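PDB 4F0B: thiol transferase from Phanerochaete chrysosporium, which binds oxidized glutathione disulfide and, as a Ure2p-type glutathione transferase, probably catalyses glutathione-dependent thiol transfer. Local coordinates for residues P17-E28 against I178-I189. Residues are numbered along the deposited sequence; the frame is centred on the assembly and turned at random.
Sequences PNGWVPAILLEE and IADIKIFGWARI. With GDS (oxidized glutathione disulfide), chain C.
Pro17 sets CB and CG over one face of the Trp186 indole where the two domains of the glutathione transferase fold meet: helix 20-28 of the thioredoxin-like domain runs against helix 178-187 of the all-helical domain, their axes 8.9 Å apart. The proline ring makes a CH-pi contact, with Pro17 CG 3.5 Å from the centroid of the Trp186 six-membered ring and nearly on its normal. From the rim of the same indole, Trp186 NE1 donates to Asn18 OD1 at 3.0 Å, reaching the oxygen from above the carbonyl plane, with amide and ring planes 69° apart. That bond probably sets which way the amide faces, and Asn18 ND2 is left to donate to OE5 of the oxidized glutathione disulfide at 2.9 Å. Trp186 thus both holds the Asn18 amide and touches the ligand itself, CH2 against CB5. Cutting Trp186 back to an alanine would probably leave Pro17 without its flat partner and the Asn18 amide freer to turn away from the disulfide.

Trp20 packs its six-membered ring against the same C-terminal end of helix 178-187, at Gly185, Arg188 and Ile189. Arg188 bends at chi3 (-63°) and brings NH1 over one indole face, a cation-pi contact in which the guanidinium stands nearly upright on the ring, the planes 87° apart; Arg188 NH2 is meanwhile salt-bridged to Glu211. Between these two sites the backbones close up at Gly185, where a CB would clash with Pro17 O and Val21 CG1. Further along, Ile24 and Ile181 lie alongside with their chains running opposite ways, CG2 to CG2, and Ile24 CD1 meets the edge of Phe184. A water accepts from Lys182 NZ, itself also bonded to Thr84, and has Pro17 O at 2.9 Å and Lys182 O at 2.8 Å as acceptors within reach.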
loop_
_atom_site.group_PDB
_atom_site.type_symbol
_atom_site.label_atom_id
_atom_site.label_comp_id
_atom_site.label_asym_id
_atom_site.label_seq_id
_atom_site.Cartn_x
_atom_site.Cartn_y
_atom_site.Cartn_z
ATOM N N PRO A 17 12.384 0.157 9.542
ATOM C CA PRO A 17 11.518 1.257 9.086
ATOM C C PRO A 17 10.027 0.950 9.120
ATOM O O PRO A 17 9.203 1.875 9.247
ATOM C CB PRO A 17 11.991 1.510 7.621
ATOM C CG PRO A 17 12.765 0.235 7.255
ATOM C CD PRO A 17 13.418 -0.191 8.537
ATOM N N ASN A 18 9.653 -0.335 9.014
ATOM C CA ASN A 18 8.275 -0.724 9.199
ATOM C C ASN A 18 7.918 -1.017 10.668
ATOM O O ASN A 18 6.843 -0.617 11.148
ATOM C CB ASN A 18 7.962 -1.950 8.317
ATOM C CG ASN A 18 7.960 -1.584 6.840
ATOM O OD1 ASN A 18 7.452 -0.517 6.465
ATOM N ND2 ASN A 18 8.552 -2.434 6.016
ATOM N N GLY A 19 8.801 -1.727 11.363
ATOM C CA GLY A 19 8.554 -2.085 12.766
ATOM C C GLY A 19 8.363 -0.910 13.700
ATOM O O GLY A 19 7.587 -1.004 14.669
ATOM N N TRP A 20 9.030 0.213 13.416
ATOM C CA TRP A 20 8.965 1.329 14.362
ATOM C C TRP A 20 7.601 1.987 14.356
ATOM O O TRP A 20 7.203 2.572 15.362
ATOM C CB TRP A 20 9.973 2.419 13.983
ATOM C CG TRP A 20 11.408 2.001 14.151
ATOM C CD1 TRP A 20 11.948 1.288 15.184
ATOM C CD2 TRP A 20 12.494 2.308 13.258
ATOM N NE1 TRP A 20 13.310 1.102 14.971
ATOM C CE2 TRP A 20 13.656 1.736 13.800
ATOM C CE3 TRP A 20 12.582 3.013 12.040
ATOM C CZ2 TRP A 20 14.900 1.804 13.158
ATOM C CZ3 TRP A 20 13.826 3.087 11.390
ATOM C CH2 TRP A 20 14.967 2.491 11.957
ATOM N N VAL A 21 6.896 1.943 13.226
ATOM C CA VAL A 21 5.812 2.907 13.056
ATOM C C VAL A 21 4.564 2.660 13.930
ATOM O O VAL A 21 4.013 3.628 14.483
ATOM C CB VAL A 21 5.492 3.260 11.579
ATOM C CG1 VAL A 21 6.742 3.730 10.875
ATOM C CG2 VAL A 21 4.841 2.114 10.812
ATOM N N PRO A 22 4.132 1.393 14.125
ATOM C CA PRO A 22 3.013 1.257 15.078
ATOM C C PRO A 22 3.404 1.616 16.501
ATOM O O PRO A 22 2.545 2.091 17.254
ATOM C CB PRO A 22 2.619 -0.228 14.969
ATOM C CG PRO A 22 3.180 -0.688 13.588
ATOM C CD PRO A 22 4.494 0.089 13.509
ATOM N N ALA A 23 4.659 1.389 16.891
ATOM C CA ALA A 23 5.097 1.730 18.250
ATOM C C ALA A 23 5.098 3.248 18.440
ATOM O O ALA A 23 4.731 3.749 19.497
ATOM C CB ALA A 23 6.475 1.124 18.566
ATOM N N ILE A 24 5.509 3.969 17.407
ATOM C CA ILE A 24 5.419 5.425 17.440
ATOM C C ILE A 24 3.968 5.873 17.663
ATOM O O ILE A 24 3.711 6.657 18.577
ATOM C CB ILE A 24 5.988 6.039 16.170
ATOM C CG1 ILE A 24 7.511 5.855 16.129
ATOM C CG2 ILE A 24 5.586 7.539 16.091
ATOM C CD1 ILE A 24 8.141 6.209 14.749
ATOM N N LEU A 25 3.024 5.345 16.884
ATOM C CA LEU A 25 1.647 5.724 17.119
ATOM C C LEU A 25 1.158 5.336 18.521
ATOM O O LEU A 25 0.499 6.137 19.175
ATOM C CB LEU A 25 0.744 5.138 16.044
ATOM C CG LEU A 25 -0.737 5.501 16.236
ATOM C CD1 LEU A 25 -1.002 6.995 16.213
ATOM C CD2 LEU A 25 -1.537 4.786 15.161
ATOM N N LEU A 26 1.480 4.121 18.989
ATOM C CA LEU A 26 1.067 3.722 20.342
ATOM C C LEU A 26 1.583 4.712 21.379
ATOM O O LEU A 26 0.855 5.094 22.294
ATOM C CB LEU A 26 1.558 2.305 20.645
ATOM C CG LEU A 26 0.766 1.225 19.890
ATOM C CD1 LEU A 26 1.544 -0.078 19.833
ATOM C CD2 LEU A 26 -0.584 1.011 20.576
ATOM N N GLU A 27 2.832 5.153 21.255
ATOM C CA GLU A 27 3.351 6.119 22.221
ATOM C C GLU A 27 2.721 7.511 22.060
ATOM O O GLU A 27 2.499 8.196 23.059
ATOM C CB GLU A 27 4.884 6.201 22.134
ATOM C CG GLU A 27 5.619 4.950 22.635
ATOM C CD GLU A 27 5.384 4.690 24.118
ATOM O OE1 GLU A 27 5.224 5.648 24.926
ATOM O OE2 GLU A 27 5.377 3.507 24.531
ATOM N N GLU A 28 2.408 7.920 20.836
ATOM C CA GLU A 28 1.697 9.191 20.648
ATOM C C GLU A 28 0.320 9.136 21.298
ATOM O O GLU A 28 -0.105 10.085 21.973
ATOM C CB GLU A 28 1.557 9.548 19.167
ATOM C CG GLU A 28 2.880 9.765 18.398
ATOM C CD GLU A 28 3.530 11.127 18.644
ATOM O OE1 GLU A 28 3.029 11.917 19.470
ATOM O OE2 GLU A 28 4.561 11.371 18.000
ATOM N N ILE A 178 -0.935 10.011 11.142
ATOM C CA ILE A 178 -0.495 8.682 10.716
ATOM C C ILE A 178 0.151 8.638 9.334
ATOM O O ILE A 178 1.011 7.775 9.112
ATOM C CB ILE A 178 -1.588 7.612 10.839
ATOM C CG1 ILE A 178 -2.840 7.972 10.025
ATOM C CG2 ILE A 178 -1.930 7.397 12.332
ATOM C CD1 ILE A 178 -3.902 6.834 10.019
ATOM N N ALA A 179 -0.192 9.554 8.418
ATOM C CA ALA A 179 0.535 9.586 7.157
ATOM C C ALA A 179 1.994 9.981 7.333
ATOM O O ALA A 179 2.876 9.398 6.679
ATOM C CB ALA A 179 -0.125 10.503 6.165
ATOM N N ASP A 180 2.266 10.950 8.203
ATOM C CA ASP A 180 3.645 11.291 8.514
ATOM C C ASP A 180 4.368 10.143 9.185
ATOM O O ASP A 180 5.498 9.856 8.832
ATOM C CB ASP A 180 3.696 12.501 9.441
ATOM C CG ASP A 180 2.944 13.683 8.878
ATOM O OD1 ASP A 180 3.472 14.395 7.986
ATOM O OD2 ASP A 180 1.788 13.863 9.327
ATOM N N ILE A 181 3.710 9.521 10.158
ATOM C CA ILE A 181 4.329 8.441 10.913
ATOM C C ILE A 181 4.768 7.298 9.993
ATOM O O ILE A 181 5.896 6.801 10.097
ATOM C CB ILE A 181 3.409 7.974 12.068
ATOM C CG1 ILE A 181 3.270 9.083 13.130
ATOM C CG2 ILE A 181 3.935 6.673 12.708
ATOM C CD1 ILE A 181 2.101 8.853 14.114
ATOM N N LYS A 182 3.893 6.899 9.078
ATOM C CA LYS A 182 4.216 5.822 8.150
ATOM C C LYS A 182 5.466 6.105 7.338
ATOM O O LYS A 182 6.384 5.256 7.243
ATOM C CB LYS A 182 3.042 5.560 7.208
ATOM C CG LYS A 182 3.402 4.630 6.025
ATOM C CD LYS A 182 3.783 3.217 6.449
ATOM C CE LYS A 182 4.437 2.474 5.254
ATOM N NZ LYS A 182 5.111 1.218 5.699
ATOM N N ILE A 183 5.537 7.302 6.758
ATOM C CA ILE A 183 6.675 7.607 5.910
ATOM C C ILE A 183 7.943 7.880 6.712
ATOM O O ILE A 183 9.044 7.526 6.259
ATOM C CB ILE A 183 6.367 8.786 4.978
ATOM C CG1 ILE A 183 5.185 8.391 4.083
ATOM C CG2 ILE A 183 7.609 9.124 4.125
ATOM C CD1 ILE A 183 4.674 9.480 3.115
ATOM N N PHE A 184 7.775 8.481 7.897
ATOM C CA PHE A 184 8.904 8.823 8.744
ATOM C C PHE A 184 9.809 7.627 9.054
ATOM O O PHE A 184 11.028 7.756 9.101
ATOM C CB PHE A 184 8.414 9.496 10.035
ATOM C CG PHE A 184 9.492 9.667 11.058
ATOM C CD1 PHE A 184 10.392 10.721 10.947
ATOM C CD2 PHE A 184 9.604 8.785 12.140
ATOM C CE1 PHE A 184 11.414 10.881 11.888
ATOM C CE2 PHE A 184 10.611 8.939 13.067
ATOM C CZ PHE A 184 11.504 9.970 12.957
ATOM N N GLY A 185 9.228 6.449 9.255
ATOM C CA GLY A 185 10.063 5.290 9.552
ATOM C C GLY A 185 11.102 5.004 8.468
ATOM O O GLY A 185 12.233 4.573 8.794
ATOM N N TRP A 186 10.699 5.220 7.203
ATOM C CA TRP A 186 11.613 5.107 6.072
ATOM C C TRP A 186 12.497 6.341 5.874
ATOM O O TRP A 186 13.699 6.229 5.604
ATOM C CB TRP A 186 10.828 4.784 4.794
ATOM C CG TRP A 186 10.373 3.358 4.756
ATOM C CD1 TRP A 186 9.144 2.870 5.130
ATOM C CD2 TRP A 186 11.153 2.260 4.333
ATOM N NE1 TRP A 186 9.125 1.487 4.977
ATOM C CE2 TRP A 186 10.351 1.090 4.482
ATOM C CE3 TRP A 186 12.473 2.139 3.847
ATOM C CZ2 TRP A 186 10.813 -0.185 4.124
ATOM C CZ3 TRP A 186 12.943 0.862 3.504
ATOM C CH2 TRP A 186 12.100 -0.287 3.650
ATOM N N ALA A 187 11.893 7.523 5.987
ATOM C CA ALA A 187 12.655 8.754 5.702
ATOM C C ALA A 187 13.827 8.927 6.662
ATOM O O ALA A 187 14.871 9.442 6.229
ATOM C CB ALA A 187 11.726 9.959 5.736
ATOM N N ARG A 188 13.682 8.516 7.932
ATOM C CA ARG A 188 14.770 8.726 8.878
ATOM C C ARG A 188 16.013 7.889 8.553
ATOM O O ARG A 188 17.094 8.201 9.048
ATOM C CB ARG A 188 14.286 8.490 10.315
ATOM C CG ARG A 188 14.057 7.023 10.658
ATOM C CD ARG A 188 13.413 6.893 12.033
ATOM N NE ARG A 188 14.283 7.405 13.104
ATOM C CZ ARG A 188 15.143 6.648 13.784
ATOM N NH1 ARG A 188 15.227 5.335 13.544
ATOM N NH2 ARG A 188 15.904 7.179 14.741
ATOM N N ILE A 189 15.865 6.854 7.724
ATOM C CA ILE A 189 17.015 6.089 7.263
ATOM C C ILE A 189 17.350 6.332 5.796
ATOM O O ILE A 189 18.257 5.670 5.280
ATOM C CB ILE A 189 16.882 4.565 7.539
ATOM C CG1 ILE A 189 15.766 3.960 6.673
ATOM C CG2 ILE A 189 16.728 4.329 9.077
ATOM C CD1 ILE A 189 15.749 2.396 6.613
HETATM N N1 GDS C . 4.066 -4.241 3.492
HETATM C CA1 GDS C . 4.525 -4.721 4.834
HETATM C C1 GDS C . 4.112 -3.656 5.886
HETATM O OE1 GDS C . 3.996 -2.467 5.517
HETATM O OE2 GDS C . 3.898 -4.055 7.046
HETATM C CB1 GDS C . 6.057 -4.843 4.835
HETATM C CG1 GDS C . 6.590 -5.443 6.149
HETATM C CD1 GDS C . 8.050 -5.835 5.971
HETATM O O1 GDS C . 8.709 -5.660 4.954
HETATM N N2 GDS C . 8.596 -6.492 7.048
HETATM C CA2 GDS C . 9.995 -6.941 7.079
HETATM C C2 GDS C . 10.041 -8.399 7.476
HETATM O O2 GDS C . 9.311 -8.857 8.392
HETATM C CB2 GDS C . 10.845 -6.171 8.086
HETATM S SG2 GDS C . 10.837 -4.389 7.876
HETATM N N3 GDS C . 10.934 -9.135 6.786
HETATM C CA3 GDS C . 11.095 -10.556 7.109
HETATM C C3 GDS C . 11.032 -11.431 5.912
HETATM O OE3 GDS C . 11.123 -12.656 6.128
HETATM O OE4 GDS C . 10.872 -10.910 4.775
HETATM N N4 GDS C . 10.018 -3.949 3.035
HETATM C CA4 GDS C . 9.371 -3.419 1.847
HETATM C C4 GDS C . 8.072 -2.597 2.142
HETATM O OE5 GDS C . 7.908 -2.073 3.263
HETATM O OE6 GDS C . 7.268 -2.520 1.196
HETATM C C5 GDS C . 11.348 -4.074 3.063
HETATM O O5 GDS C . 12.072 -3.746 2.094
HETATM C CA5 GDS C . 11.957 -4.656 4.327
HETATM N N5 GDS C . 13.088 -5.546 3.971
HETATM C CB5 GDS C . 12.390 -3.451 5.191
HETATM S SG5 GDS C . 12.893 -3.982 6.824
HETATM C CA6 GDS C . 13.010 -9.509 2.525
HETATM C C6 GDS C . 13.548 -9.162 1.122
HETATM O OE7 GDS C . 13.136 -8.118 0.570
HETATM O OE8 GDS C . 14.331 -9.993 0.596
HETATM N N6 GDS C . 12.755 -10.947 2.564
HETATM C CB6 GDS C . 14.051 -9.119 3.622
HETATM C CG6 GDS C . 14.330 -7.600 3.818
HETATM C CD6 GDS C . 13.098 -6.881 4.288
HETATM O O6 GDS C . 12.153 -7.394 4.866
HETATM O O HOH W 1 6.883 2.517 7.583
#